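Local coordinates for protein-L-isoaspartate(D-aspartate) O-methyltransferase (Sulfolobus tokodaii, PDB 1VBF), which methylates L-isoaspartyl residues of proteins with S-adenosyl-L-methionine as donor, probably as a step in protein repair, and owes part of its thermostability to oligomerization, at the interface of chains A and B. Numbering follows the deposited sequence. Chains: chain A/B, 231aa long hypothetical protein-L-isoaspartate O-methyltransferase.

The interface of chains A and B. Residues chain A 145-146, 200-201, 203; chain B 145-146.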
# COMPACT_ATOMS: atom_id res chain seq x y z
N PRO A 145 21.24 0.37 10.98
CA PRO A 145 20.56 1.65 10.74
C PRO A 145 21.52 2.72 10.21
O PRO A 145 21.13 3.53 9.37
CB PRO A 145 20.01 2.03 12.12
CG PRO A 145 19.89 0.72 12.84
CD PRO A 145 21.13 -0.02 12.40
N THR A 146 22.74 2.74 10.73
CA THR A 146 23.79 3.70 10.32
C THR A 146 25.13 3.00 10.42
O THR A 146 25.21 1.79 10.62
CB THR A 146 23.99 4.87 11.30
OG1 THR A 146 23.05 4.79 12.36
CG2 THR A 146 23.91 6.16 10.61
N TYR A 200 22.68 -0.27 19.76
CA TYR A 200 22.81 0.59 18.59
C TYR A 200 22.29 -0.10 17.35
O TYR A 200 22.83 0.05 16.26
CB TYR A 200 24.28 1.01 18.39
CG TYR A 200 24.81 1.74 19.60
CD1 TYR A 200 24.39 3.04 19.89
CD2 TYR A 200 25.64 1.11 20.52
CE1 TYR A 200 24.80 3.69 21.06
CE2 TYR A 200 26.04 1.73 21.69
CZ TYR A 200 25.62 3.03 21.96
OH TYR A 200 26.04 3.68 23.11
N GLY A 201 21.23 -0.87 17.55
CA GLY A 201 20.61 -1.61 16.47
C GLY A 201 19.31 -0.98 16.04
O GLY A 201 19.15 0.23 16.19
N TYR A 203 15.27 -0.06 16.20
CA TYR A 203 14.25 0.15 17.20
C TYR A 203 12.86 0.04 16.59
O TYR A 203 11.86 0.09 17.30
CB TYR A 203 14.43 1.51 17.90
CG TYR A 203 15.53 1.51 18.94
CD1 TYR A 203 16.87 1.53 18.58
CD2 TYR A 203 15.23 1.38 20.29
CE1 TYR A 203 17.88 1.41 19.53
CE2 TYR A 203 16.22 1.26 21.25
CZ TYR A 203 17.55 1.27 20.86
OH TYR A 203 18.57 1.10 21.79
N PRO B 145 18.62 7.16 13.51
CA PRO B 145 18.36 5.77 13.16
C PRO B 145 18.42 4.87 14.39
O PRO B 145 17.75 3.85 14.46
CB PRO B 145 19.47 5.45 12.16
CG PRO B 145 19.86 6.83 11.60
CD PRO B 145 19.82 7.68 12.82
N THR B 146 19.24 5.26 15.36
CA THR B 146 19.38 4.50 16.60
C THR B 146 19.79 5.49 17.66
O THR B 146 19.82 6.70 17.42
CB THR B 146 20.56 3.49 16.59
OG1 THR B 146 20.85 3.07 15.26
CG2 THR B 146 20.24 2.29 17.41
O HOH W 1 15.65 1.79 14.49
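B:Thr146 pushes its methyl CG2 into the loop of chain A that runs from A:Tyr200 to A:Tyr203. Methyl CG2 lies against the backbone of A:Tyr200, 3.3 Å from CA, and roughly at right angles to that meets the edge of the A:Tyr203 ring, in the ring plane, 3.3 Å from CE1. The tyrosine side chain runs at about a right angle to the threonine, its CG placed beside the backbone N and anti to the carbonyl carbon (chi1 -78°). The methyl is also modelled too near A:Gly201 O, and with chi1 at -27°, between staggered and eclipsed, the exact placement of the threonine side chain is doubtful. The other branch, hydroxyl OG1, faces CB of A:Pro145 at 3.4 Å and makes at most a weak hydrogen bond to A:Gly201 O. A serine in place of B:Thr146 would probably leave the A:Tyr203 edge and the A:Tyr200 backbone without their methyl partner and the loop less firmly packed.

Next to it the two prolines touch across the interface, A:Pro145 CB to B:Pro145 CB at 3.5 Å. B:Pro145 CB also lies 3.6 Å from the A:Thr146 hydroxyl OG1. Water 1 ties the loops together further out, bridging the backbone N of A:Tyr203 and the carbonyl O of B:Pro145, 2.9 Å from the latter.

This small, mostly apolar patch of loops belongs to a two-fold interface, and probably helps hold two subunits together in the six-subunit deposited assembly of a protein whose oligomerization contributes to thermostability.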